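Local coordinates for protein putative sugar ABC transporter (Yersinia enterocolitica subsp. enterocolitica 8081, PDB 5ULB) that probably serves as the periplasmic sugar-binding component of an ABC transporter for methylthioribose, and holds the seleno analogue of that sugar in both anomeric forms, at residues Gln122-Ala125 with Ser126-Asn129; Glu130-Gly133 with Gln134-Asp138; Pro154-Glu157 with Arg158-Ala161; Gln164-Leu167 with Lys168-Pro171; Ile237-Ser240 with Asn241-Gln245. All coordinates share one frame; numbering follows the deposited sequence.

Contact 1: residues Gln122-Ala125 with Ser126-Asn129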
loop_
_atom_site.group_PDB
_atom_site.type_symbol
_atom_site.label_atom_id
_atom_site.label_comp_id
_atom_site.label_asym_id
_atom_site.label_seq_id
_atom_site.Cartn_x
_atom_site.Cartn_y
_atom_site.Cartn_z
ATOM N N GLN A 122 -4.038 -2.189 -5.904
ATOM C CA GLN A 122 -5.310 -2.151 -5.214
ATOM C C GLN A 122 -6.339 -1.593 -6.170
ATOM O O GLN A 122 -6.037 -1.092 -7.225
ATOM C CB GLN A 122 -5.198 -1.292 -3.919
ATOM C CG GLN A 122 -4.135 -1.813 -2.930
ATOM C CD GLN A 122 -3.649 -0.832 -1.926
ATOM O OE1 GLN A 122 -3.856 -1.041 -0.677
ATOM N NE2 GLN A 122 -3.057 0.215 -2.372
ATOM N N ASP A 123 -7.620 -1.683 -5.774
ATOM C CA ASP A 123 -8.712 -1.058 -6.558
ATOM C C ASP A 123 -8.799 0.368 -6.136
ATOM O O ASP A 123 -9.568 0.743 -5.247
ATOM C CB ASP A 123 -10.033 -1.837 -6.267
ATOM C CG ASP A 123 -11.182 -1.320 -7.097
ATOM O OD1 ASP A 123 -11.071 -0.240 -7.746
ATOM O OD2 ASP A 123 -12.213 -2.031 -7.120
ATOM N N ASP A 124 -7.935 1.191 -6.729
ATOM C CA ASP A 124 -7.814 2.592 -6.310
ATOM C C ASP A 124 -9.102 3.372 -6.487
ATOM O O ASP A 124 -9.379 4.268 -5.676
ATOM C CB ASP A 124 -6.618 3.213 -7.044
ATOM C CG ASP A 124 -5.313 2.684 -6.539
ATOM O OD1 ASP A 124 -5.080 2.736 -5.323
ATOM O OD2 ASP A 124 -4.548 2.155 -7.399
ATOM N N ALA A 125 -9.863 3.078 -7.528
ATOM C CA ALA A 125 -11.197 3.759 -7.683
ATOM C C ALA A 125 -12.111 3.421 -6.512
ATOM O O ALA A 125 -12.736 4.304 -5.988
ATOM C CB ALA A 125 -11.836 3.359 -9.022
ATOM N N SER A 126 -12.157 2.161 -6.132
ATOM C CA SER A 126 -12.990 1.761 -4.954
ATOM C C SER A 126 -12.434 2.362 -3.618
ATOM O O SER A 126 -13.220 2.826 -2.788
ATOM C CB SER A 126 -13.059 0.267 -4.869
ATOM O OG SER A 126 -13.885 -0.087 -3.776
ATOM N N LEU A 127 -11.133 2.356 -3.453
ATOM C CA LEU A 127 -10.543 2.996 -2.243
ATOM C C LEU A 127 -11.046 4.421 -2.153
ATOM O O LEU A 127 -11.344 4.923 -1.033
ATOM C CB LEU A 127 -9.015 2.981 -2.267
ATOM C CG LEU A 127 -8.351 1.639 -2.144
ATOM C CD1 LEU A 127 -6.840 1.752 -2.364
ATOM C CD2 LEU A 127 -8.614 0.957 -0.828
ATOM N N THR A 128 -11.056 5.160 -3.265
ATOM C CA THR A 128 -11.528 6.518 -3.315
ATOM C C THR A 128 -13.033 6.616 -3.080
ATOM O O THR A 128 -13.485 7.474 -2.340
ATOM C CB THR A 128 -11.111 7.164 -4.652
ATOM O OG1 THR A 128 -9.701 7.116 -4.802
ATOM C CG2 THR A 128 -11.599 8.532 -4.824
ATOM N N ASN A 129 -13.775 5.801 -3.844
ATOM C CA ASN A 129 -15.229 5.873 -3.731
ATOM C C ASN A 129 -15.677 5.617 -2.327
ATOM O O ASN A 129 -16.677 6.209 -1.882
ATOM C CB ASN A 129 -15.862 4.950 -4.766
ATOM C CG ASN A 129 -15.655 5.421 -6.217
ATOM O OD1 ASN A 129 -15.430 6.563 -6.470
ATOM N ND2 ASN A 129 -15.705 4.470 -7.149
#
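A chi1 of -176° turns the Asp123 carboxylate away from its own amide and beside the turn that follows, where OD1 accepts from Ser126 N at 3.1 Å. The amide comes from above the carboxylate plane, 68° out of it, while CB of Ser126 packs against Asp123 CG at 3.3 Å. Thr128 holds OG1 beside its backbone N (chi1 -58°), which lets the hydroxyl bond to Asp124 O over 3.0 Å. Thr128 N reaches that same oxygen at 3.1 Å, from the opposite face of the carbonyl plane, and Asp124 O is thus gripped by two donors from one residue. Asp123 is the N-cap of helix 124-138, which follows directly on strand 118-122 in this periplasmic binding protein fold. The first helical turns are carried by Leu127 N to Asp123 O, 2.9 Å, and by Asn129 N to Ala125 O. On the buried side, the CD1 methyl of Leu127 touches Gln122 CB at 3.8 Å, the two side chains crossing at about a right angle, and also meets Asp124 OD1 at 3.6 Å. Gln122 NE2 donates to O2 of the bound sugar in either anomer, and the Asp124 carboxylate is held by arginines of helix 154-169.

Contact 2: residues Glu130-Gly133 with Gln134-Asp138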
loop_
_atom_site.group_PDB
_atom_site.type_symbol
_atom_site.label_atom_id
_atom_site.label_comp_id
_atom_site.label_asym_id
_atom_site.label_seq_id
_atom_site.Cartn_x
_atom_site.Cartn_y
_atom_site.Cartn_z
ATOM N N GLU A 130 -15.043 4.669 -1.613
ATOM C CA GLU A 130 -15.472 4.369 -0.274
ATOM C C GLU A 130 -15.051 5.394 0.773
ATOM O O GLU A 130 -15.682 5.615 1.783
ATOM C CB GLU A 130 -15.023 2.967 0.108
ATOM C CG GLU A 130 -15.653 1.870 -0.704
ATOM C CD GLU A 130 -17.226 1.859 -0.878
ATOM O OE1 GLU A 130 -17.916 2.141 -0.001
ATOM O OE2 GLU A 130 -17.682 1.493 -2.031
ATOM N N SER A 131 -13.871 6.012 0.581
ATOM C CA SER A 131 -13.304 6.954 1.578
ATOM C C SER A 131 -13.823 8.358 1.333
ATOM O O SER A 131 -14.525 8.956 2.176
ATOM C CB SER A 131 -11.754 6.904 1.569
ATOM O OG SER A 131 -11.202 7.230 0.335
ATOM N N PHE A 132 -13.524 8.879 0.159
ATOM C CA PHE A 132 -14.049 10.146 -0.249
ATOM C C PHE A 132 -15.577 10.141 -0.374
ATOM O O PHE A 132 -16.248 11.119 -0.058
ATOM C CB PHE A 132 -13.376 10.683 -1.538
ATOM C CG PHE A 132 -13.723 12.100 -1.865
ATOM C CD1 PHE A 132 -13.266 13.109 -1.073
ATOM C CD2 PHE A 132 -14.524 12.414 -2.973
ATOM C CE1 PHE A 132 -13.567 14.365 -1.343
ATOM C CE2 PHE A 132 -14.856 13.724 -3.223
ATOM C CZ PHE A 132 -14.386 14.689 -2.374
ATOM N N GLY A 133 -16.121 9.030 -0.841
ATOM C CA GLY A 133 -17.562 8.945 -0.884
ATOM C C GLY A 133 -18.208 9.017 0.439
ATOM O O GLY A 133 -19.317 9.533 0.585
ATOM N N GLN A 134 -17.574 8.495 1.514
ATOM C CA GLN A 134 -18.120 8.651 2.880
ATOM C C GLN A 134 -18.114 10.068 3.274
ATOM O O GLN A 134 -19.056 10.496 3.963
ATOM C CB GLN A 134 -17.377 7.793 3.870
ATOM C CG GLN A 134 -18.125 7.637 5.190
ATOM C CD GLN A 134 -19.449 6.882 5.098
ATOM O OE1 GLN A 134 -19.499 5.791 4.417
ATOM N NE2 GLN A 134 -20.467 7.466 5.604
ATOM N N LEU A 135 -17.103 10.818 2.900
ATOM C CA LEU A 135 -17.051 12.250 3.166
ATOM C C LEU A 135 -18.279 12.948 2.536
ATOM O O LEU A 135 -19.020 13.745 3.079
ATOM C CB LEU A 135 -15.707 12.816 2.713
ATOM C CG LEU A 135 -15.349 14.278 3.011
ATOM C CD1 LEU A 135 -13.871 14.460 2.717
ATOM C CD2 LEU A 135 -16.127 15.242 2.179
ATOM N N VAL A 136 -18.513 12.602 1.270
ATOM C CA VAL A 136 -19.642 13.197 0.534
ATOM C C VAL A 136 -20.914 12.889 1.250
ATOM O O VAL A 136 -21.786 13.775 1.373
ATOM C CB VAL A 136 -19.655 12.684 -0.897
ATOM C CG1 VAL A 136 -20.959 13.094 -1.620
ATOM C CG2 VAL A 136 -18.395 13.178 -1.713
ATOM N N LYS A 137 -21.139 11.623 1.622
ATOM C CA LYS A 137 -22.374 11.187 2.305
ATOM C C LYS A 137 -22.487 11.981 3.629
ATOM O O LYS A 137 -23.549 12.530 3.941
ATOM C CB LYS A 137 -22.268 9.733 2.619
ATOM C CG LYS A 137 -22.425 8.786 1.461
ATOM C CD LYS A 137 -22.304 7.290 1.908
ATOM C CE LYS A 137 -22.457 6.355 0.737
ATOM N NZ LYS A 137 -22.216 4.988 1.087
ATOM N N ASP A 138 -21.433 12.038 4.416
ATOM C CA ASP A 138 -21.485 12.638 5.767
ATOM C C ASP A 138 -21.786 14.133 5.706
ATOM O O ASP A 138 -22.366 14.638 6.593
ATOM C CB ASP A 138 -20.205 12.422 6.484
ATOM C CG ASP A 138 -20.014 10.948 6.928
ATOM O OD1 ASP A 138 -20.931 10.102 6.800
ATOM O OD2 ASP A 138 -18.885 10.643 7.521
HETATM O O HOH W 1 -17.005 3.701 3.859
HETATM O O HOH W 2 -19.086 5.004 1.785
#
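The apolar part of this contact is made by Phe132, whose ring meets Leu135 and Val136 from the following turn. CD1 of Leu135 lies 4.1 Å from ring atom CD1 of Phe132, and Val136 CG2 approaches ring atom CE2 of Phe132 at 3.9 Å; both methyls approach the ring obliquely. A chi1 of -170° carries the ring outward from the helix with a slight lean toward the turn that brings these two residues. Val136 CG2 also rests on the carbonyl oxygen of Phe132, 3.4 Å away. Farther round the ring, Tyr163 meets Phe132 edge-to-face and Trp210 also touches it.

Backbone bonds follow the i to i+4 pattern of the second half of helix 124-138, one of the helices flanking the central sheet. Val136 N donates to Phe132 O and Lys137 N to Gly133 O, each at 3.0 Å, and Leu135 N donates to Ser131 O over 3.3 Å. Gln134 N makes only weak bonds, to Glu130 O and Ser131 O.

Polar side chains gather on the more open side. Gln134, bent at chi2 (65°), directs NE2 to Asp138 OD1 at 2.9 Å; the acceptor lies in the amide plane, whereas the donor stands above the carboxylate plane. Two waters bridge Glu130 O and Gln134 OE1, each with one weak leg: the first is weak to Gln134 OE1, the second weak to Glu130 O. The second also accepts from Lys137 NZ at 3.2 Å. Asp138 OD2 is hydrogen-bonded to the Tyr235 hydroxyl, and Ser131 OG to Trp210 NE1 and Leu127 O.

Contact 3: residues Pro154-Glu157 with Arg158-Ala161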
loop_
_atom_site.group_PDB
_atom_site.type_symbol
_atom_site.label_atom_id
_atom_site.label_comp_id
_atom_site.label_asym_id
_atom_site.label_seq_id
_atom_site.Cartn_x
_atom_site.Cartn_y
_atom_site.Cartn_z
ATOM N N PRO A 154 1.565 5.678 -9.556
ATOM C CA PRO A 154 0.370 5.046 -10.138
ATOM C C PRO A 154 -0.906 5.055 -9.248
ATOM O O PRO A 154 -1.982 5.500 -9.746
ATOM C CB PRO A 154 0.831 3.691 -10.561
ATOM C CG PRO A 154 2.287 3.916 -10.868
ATOM C CD PRO A 154 2.788 4.901 -9.878
ATOM N N PRO A 155 -0.804 4.696 -7.991
ATOM C CA PRO A 155 -2.013 4.736 -7.177
ATOM C C PRO A 155 -2.537 6.144 -7.025
ATOM O O PRO A 155 -3.781 6.343 -6.928
ATOM C CB PRO A 155 -1.541 4.165 -5.845
ATOM C CG PRO A 155 -0.022 4.326 -5.833
ATOM C CD PRO A 155 0.300 4.070 -7.220
HETATM N N MSE A 156 -1.640 7.104 -6.919
HETATM C CA MSE A 156 -2.047 8.493 -6.734
HETATM C C MSE A 156 -2.761 8.968 -7.974
HETATM O O MSE A 156 -3.779 9.727 -7.865
HETATM C CB MSE A 156 -0.863 9.368 -6.393
HETATM C CG MSE A 156 -0.289 9.078 -5.002
HETATM SE SE MSE A 156 -1.453 9.736 -3.669
HETATM C CE MSE A 156 -0.856 8.641 -2.158
ATOM N N GLU A 157 -2.317 8.655 -9.152
ATOM C CA GLU A 157 -3.000 9.156 -10.331
ATOM C C GLU A 157 -4.393 8.480 -10.477
ATOM O O GLU A 157 -5.363 9.164 -10.855
ATOM C CB GLU A 157 -2.097 9.052 -11.554
ATOM C CG GLU A 157 -0.875 10.085 -11.491
ATOM C CD GLU A 157 -1.172 11.690 -11.432
ATOM O OE1 GLU A 157 -0.108 12.425 -11.079
ATOM O OE2 GLU A 157 -2.436 12.251 -11.715
ATOM N N ARG A 158 -4.509 7.198 -10.132
ATOM C CA ARG A 158 -5.834 6.577 -10.189
ATOM C C ARG A 158 -6.785 7.115 -9.138
ATOM O O ARG A 158 -7.982 7.304 -9.401
ATOM C CB ARG A 158 -5.677 5.097 -10.034
ATOM C CG ARG A 158 -4.991 4.355 -11.254
ATOM C CD ARG A 158 -4.989 2.852 -10.987
ATOM N NE ARG A 158 -4.178 2.377 -9.977
ATOM C CZ ARG A 158 -2.859 1.946 -10.079
ATOM N NH1 ARG A 158 -2.255 1.923 -11.321
ATOM N NH2 ARG A 158 -2.086 1.571 -8.850
ATOM N N ARG A 159 -6.292 7.382 -7.938
ATOM C CA ARG A 159 -7.147 8.005 -6.886
ATOM C C ARG A 159 -7.581 9.384 -7.306
ATOM O O ARG A 159 -8.754 9.754 -7.110
ATOM C CB ARG A 159 -6.417 8.035 -5.580
ATOM C CG ARG A 159 -6.195 6.633 -5.025
ATOM C CD ARG A 159 -5.192 6.470 -3.910
ATOM N NE ARG A 159 -4.889 5.098 -3.673
ATOM C CZ ARG A 159 -3.954 4.643 -2.864
ATOM N NH1 ARG A 159 -3.341 5.440 -1.983
ATOM N NH2 ARG A 159 -3.609 3.385 -2.910
ATOM N N GLN A 160 -6.687 10.177 -7.896
ATOM C CA GLN A 160 -7.045 11.522 -8.321
ATOM C C GLN A 160 -8.136 11.452 -9.427
ATOM O O GLN A 160 -9.053 12.272 -9.379
ATOM C CB GLN A 160 -5.784 12.221 -8.924
ATOM C CG GLN A 160 -6.010 13.615 -9.492
ATOM C CD GLN A 160 -6.417 14.618 -8.426
ATOM O OE1 GLN A 160 -6.175 14.443 -7.218
ATOM N NE2 GLN A 160 -6.882 15.759 -8.889
ATOM N N ALA A 161 -8.054 10.521 -10.343
ATOM C CA ALA A 161 -9.083 10.426 -11.426
ATOM C C ALA A 161 -10.455 10.104 -10.790
ATOM O O ALA A 161 -11.469 10.710 -11.170
ATOM C CB ALA A 161 -8.714 9.415 -12.477
#
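Arg158 and Arg159 fold back along the first turn of their helix and lay their guanidinium groups against the two prolines that open it. The Arg158 group has Pro154 O over the centre of one face, 3.7 Å above the plane, while its NH1 touches Pro154 CB at 3.6 Å and its NH2 packs on the Pro155 ring atom CD at 3.8 Å. A bend at chi3 (-69°) turns this group back over the chain. Arg159 instead runs extended from CG to NE, passing Pro155 O, with CG only 3.1 Å from that oxygen. Pro155 CB then lies over one face of its guanidinium, offset toward the rim, and the selenomethionine methyl, Met156 CE, sits 4.1 Å from Arg159 NH1.

Beneath the side chains, Arg158 N donates to Pro154 O and Arg159 N to Pro155 O, the latter at 2.9 Å, as expected for regular alpha-helix. In the next shell Asp124 forms salt bridges with Arg158 NE through OD2 and Arg159 NE through OD1, and Asp107 forms another with Arg158 NH2. Arg159 NH1 bonds to O3 of the bound sugar in either anomer, and the grip of Asp124 on NE is consistent with holding the group in that place.

Helix 154-169 links strands 143-148 and 173-179 in a beta-alpha-beta unit, and at this end Arg159 packs on Leu127 and Thr128 of helix 124-138 and on Gln122 of strand 118-122.

Contact 4: residues Gln164-Leu167 with Lys168-Pro171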
loop_
_atom_site.group_PDB
_atom_site.type_symbol
_atom_site.label_atom_id
_atom_site.label_comp_id
_atom_site.label_asym_id
_atom_site.label_seq_id
_atom_site.Cartn_x
_atom_site.Cartn_y
_atom_site.Cartn_z
ATOM N N GLN A 164 -11.721 13.200 -9.015
ATOM C CA GLN A 164 -12.249 14.225 -9.910
ATOM C C GLN A 164 -13.661 13.833 -10.403
ATOM O O GLN A 164 -14.513 14.714 -10.527
ATOM C CB GLN A 164 -11.340 14.458 -11.073
ATOM C CG GLN A 164 -10.065 15.214 -10.746
ATOM C CD GLN A 164 -10.253 16.680 -10.313
ATOM O OE1 GLN A 164 -9.441 17.218 -9.489
ATOM N NE2 GLN A 164 -11.259 17.313 -10.853
ATOM N N ALA A 165 -13.899 12.522 -10.646
ATOM C CA ALA A 165 -15.266 12.149 -10.973
ATOM C C ALA A 165 -16.287 12.444 -9.897
ATOM O O ALA A 165 -17.443 12.872 -10.178
ATOM C CB ALA A 165 -15.266 10.714 -11.449
ATOM N N LEU A 166 -15.909 12.235 -8.633
ATOM C CA LEU A 166 -16.818 12.575 -7.544
ATOM C C LEU A 166 -16.979 14.056 -7.355
ATOM O O LEU A 166 -18.087 14.521 -6.947
ATOM C CB LEU A 166 -16.369 11.920 -6.239
ATOM C CG LEU A 166 -16.509 10.397 -6.274
ATOM C CD1 LEU A 166 -15.893 9.705 -5.064
ATOM C CD2 LEU A 166 -17.985 9.929 -6.442
ATOM N N LEU A 167 -15.945 14.879 -7.615
ATOM C CA LEU A 167 -16.125 16.330 -7.561
ATOM C C LEU A 167 -17.085 16.786 -8.645
ATOM O O LEU A 167 -17.899 17.681 -8.418
ATOM C CB LEU A 167 -14.803 17.052 -7.839
ATOM C CG LEU A 167 -13.780 17.027 -6.667
ATOM C CD1 LEU A 167 -12.607 17.948 -7.152
ATOM C CD2 LEU A 167 -14.319 17.485 -5.341
ATOM N N LYS A 168 -17.038 16.161 -9.814
ATOM C CA LYS A 168 -17.930 16.543 -10.922
ATOM C C LYS A 168 -19.394 16.189 -10.515
ATOM O O LYS A 168 -20.366 16.948 -10.772
ATOM C CB LYS A 168 -17.509 15.878 -12.185
ATOM C CG LYS A 168 -18.239 16.345 -13.379
ATOM C CD LYS A 168 -17.701 15.666 -14.693
ATOM C CE LYS A 168 -16.967 16.660 -15.588
ATOM N NZ LYS A 168 -17.919 17.774 -15.904
ATOM N N GLN A 169 -19.569 15.079 -9.799
ATOM C CA GLN A 169 -20.919 14.649 -9.394
ATOM C C GLN A 169 -21.472 15.575 -8.334
ATOM O O GLN A 169 -22.678 15.749 -8.299
ATOM C CB GLN A 169 -20.885 13.220 -8.842
ATOM C CG GLN A 169 -20.805 12.031 -9.700
ATOM C CD GLN A 169 -20.959 10.711 -8.903
ATOM O OE1 GLN A 169 -21.350 10.673 -7.805
ATOM N NE2 GLN A 169 -20.765 9.615 -9.600
ATOM N N ASN A 170 -20.623 16.184 -7.477
ATOM C CA ASN A 170 -20.994 16.880 -6.296
ATOM C C ASN A 170 -20.387 18.260 -6.260
ATOM O O ASN A 170 -19.325 18.531 -5.615
ATOM C CB ASN A 170 -20.569 16.113 -5.095
ATOM C CG ASN A 170 -21.153 14.756 -5.030
ATOM O OD1 ASN A 170 -22.361 14.628 -4.759
ATOM N ND2 ASN A 170 -20.400 13.730 -5.335
ATOM N N PRO A 171 -20.996 19.181 -6.970
ATOM C CA PRO A 171 -20.311 20.543 -7.139
ATOM C C PRO A 171 -20.276 21.350 -5.892
ATOM O O PRO A 171 -19.542 22.302 -5.853
ATOM C CB PRO A 171 -21.132 21.276 -8.178
ATOM C CG PRO A 171 -22.227 20.384 -8.381
ATOM C CD PRO A 171 -22.178 19.070 -7.782
#
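The carboxamide of Asn170 turns back on the helix it ends, its ND2 donating to Leu166 O at 2.9 Å. The bond is moderately bent (145° at the hydrogen), and the acceptor lies 21° out of the amide plane. A chi1 of -59° places CG beside the backbone N and brings the amide over the last turn. The amide of Gln169 is met by a methyl: CD2 of Leu166 lies 3.7 Å from Gln169 OE1 and 3.9 Å from Gln169 CD, the two side chains running side by side and pointing the same way.

Along the backbone, Lys168 N to Gln164 O at 3.0 Å and Gln169 N to Ala165 O at 3.1 Å keep the helical pattern. Asn170 is the first residue to leave helical angles, and its N donates to Leu167 O over 3.2 Å from above the carbonyl plane. Leu166 O is held chiefly by Asn170 ND2, the bond from Asn170 N being weak.

This surface-exposed end of helix 154-169 precedes strand 173-179, the outermost strand on its side of the sheet. Helix 124-138 lies alongside: Leu166 touches Asn129 and Phe132, Leu167 also packs on Phe132, and Asn170 meets Val136.

Contact 5: residues Ile237-Ser240 with Asn241-Gln245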
loop_
_atom_site.group_PDB
_atom_site.type_symbol
_atom_site.label_atom_id
_atom_site.label_comp_id
_atom_site.label_asym_id
_atom_site.label_seq_id
_atom_site.Cartn_x
_atom_site.Cartn_y
_atom_site.Cartn_z
ATOM N N ILE A 237 -7.408 6.580 3.240
ATOM C CA ILE A 237 -6.986 5.311 2.646
ATOM C C ILE A 237 -5.827 4.754 3.494
ATOM O O ILE A 237 -5.048 5.557 4.094
ATOM C CB ILE A 237 -6.610 5.541 1.185
ATOM C CG1 ILE A 237 -7.888 5.958 0.382
ATOM C CG2 ILE A 237 -5.977 4.316 0.550
ATOM C CD1 ILE A 237 -7.673 6.402 -1.010
ATOM N N ASP A 238 -5.744 3.469 3.558
ATOM C CA ASP A 238 -4.728 2.693 4.260
ATOM C C ASP A 238 -4.989 2.454 5.740
ATOM O O ASP A 238 -5.765 3.196 6.323
ATOM C CB ASP A 238 -3.282 3.184 4.097
ATOM C CG ASP A 238 -2.840 3.425 2.702
ATOM O OD1 ASP A 238 -3.114 2.553 1.810
ATOM O OD2 ASP A 238 -2.165 4.493 2.463
ATOM N N ILE A 239 -4.320 1.470 6.324
ATOM C CA ILE A 239 -4.418 1.254 7.745
ATOM C C ILE A 239 -3.088 0.787 8.271
ATOM O O ILE A 239 -2.243 0.249 7.566
ATOM C CB ILE A 239 -5.496 0.147 8.090
ATOM C CG1 ILE A 239 -5.995 0.182 9.507
ATOM C CG2 ILE A 239 -5.055 -1.238 7.664
ATOM C CD1 ILE A 239 -6.713 1.464 9.860
ATOM N N SER A 240 -2.854 1.032 9.559
ATOM C CA SER A 240 -1.659 0.659 10.273
ATOM C C SER A 240 -2.020 0.611 11.745
ATOM O O SER A 240 -3.069 1.129 12.162
ATOM C CB SER A 240 -0.490 1.657 9.975
ATOM O OG SER A 240 -0.784 2.875 10.629
ATOM N N ASN A 241 -1.109 0.097 12.590
ATOM C CA ASN A 241 -1.378 0.043 14.010
ATOM C C ASN A 241 -1.594 1.433 14.537
ATOM O O ASN A 241 -2.503 1.628 15.392
ATOM C CB ASN A 241 -0.241 -0.631 14.758
ATOM C CG ASN A 241 -0.120 -2.104 14.493
ATOM O OD1 ASN A 241 -1.042 -2.790 13.954
ATOM N ND2 ASN A 241 1.040 -2.654 14.898
ATOM N N GLN A 242 -0.798 2.399 14.153
ATOM C CA GLN A 242 -0.954 3.780 14.595
ATOM C C GLN A 242 -2.342 4.315 14.304
ATOM O O GLN A 242 -2.971 4.908 15.148
ATOM C CB GLN A 242 0.133 4.694 13.964
ATOM C CG GLN A 242 0.066 6.148 14.447
ATOM C CD GLN A 242 1.047 7.161 13.785
ATOM O OE1 GLN A 242 1.887 6.769 13.021
ATOM N NE2 GLN A 242 0.911 8.431 14.087
ATOM N N ASP A 243 -2.811 4.078 13.093
ATOM C CA ASP A 243 -4.123 4.665 12.727
ATOM C C ASP A 243 -5.206 4.132 13.624
ATOM O O ASP A 243 -6.134 4.861 13.983
ATOM C CB ASP A 243 -4.498 4.269 11.233
ATOM C CG ASP A 243 -3.535 4.618 10.238
ATOM O OD1 ASP A 243 -2.606 5.411 10.429
ATOM O OD2 ASP A 243 -3.675 4.045 9.085
ATOM N N LEU A 244 -5.161 2.812 13.899
ATOM C CA LEU A 244 -6.163 2.224 14.806
ATOM C C LEU A 244 -6.128 2.888 16.167
ATOM O O LEU A 244 -7.194 3.127 16.781
ATOM C CB LEU A 244 -5.948 0.745 14.884
ATOM C CG LEU A 244 -6.108 0.002 13.541
ATOM C CD1 LEU A 244 -5.605 -1.395 13.647
ATOM C CD2 LEU A 244 -7.604 -0.004 13.062
ATOM N N GLN A 245 -4.957 3.123 16.724
ATOM C CA GLN A 245 -4.854 3.886 17.996
ATOM C C GLN A 245 -5.415 5.311 17.857
ATOM O O GLN A 245 -6.112 5.773 18.740
ATOM C CB GLN A 245 -3.389 3.915 18.474
ATOM C CG GLN A 245 -2.784 2.586 18.940
ATOM C CD GLN A 245 -3.387 2.083 20.270
ATOM O OE1 GLN A 245 -4.515 1.529 20.301
ATOM N NE2 GLN A 245 -2.706 2.370 21.410
#
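An N-cap starts helix 241-248 just after strand 233-237, and Ser240 fills the cap position. Its OG sits between the backbone N and the carbonyl carbon (chi1 72°), which turns it toward the first helical turn, where it accepts a weak, long bond from Asp243 N at 3.4 Å. Ser240 O takes the first regular helical bond, from Leu244 N at 3.2 Å and nearly straight (167° at the hydrogen). The Asp243 carboxylate folds back over the cap: OD1 lies 3.1 Å from Ser240 OG, and OD2 comes within 3.2 Å of Ile239 CA. Asp243 OD1 accepts from Gln218 NE2, and Ser240 OG is hydrogen-bonded to Asp32. Next to the cap, the side chains of Ile239 and Leu244 cross at about a right angle, with Ile239 CD1 3.6 Å from Leu244 CD2. The same Ile239 methyl lies 3.8 Å from Asp243 CB.

Asp238, one residue ahead of Ile239, belongs to the sugar pocket; its OD2 accepts from Asp214 N at the start of helix 214-226. Strand 254-259 touches Ile239 through Ser257 and Ala259, and Gln36 of helix 32-48 bonds to Ile239 O.

Overall arrangement
Contacts 1 and 2, with centres 12 Å apart, occupy successive parts of one helix, 124-138. Contacts 3 and 4, with centres 15 Å apart, do the same on its neighbour, helix 154-169. The two helices are joined at their N-terminal ends by charge, Asp124 OD2 meeting Arg158 NE at 2.6 Å between contacts 1 and 3, and farther along by apolar packing, Phe132 CD2 lying 3.7 Å from Leu166 CD1 between contacts 2 and 4. Contacts 1, 3 and 5 supply Gln122, Pro155, Met156, Arg159 and Asp238 to the sugar pocket. Ile237 of contact 5 touches contacts 1, 2 and 3, whereas contact 4, with its centre about 27 Å from that of contact 5, lies remote from it.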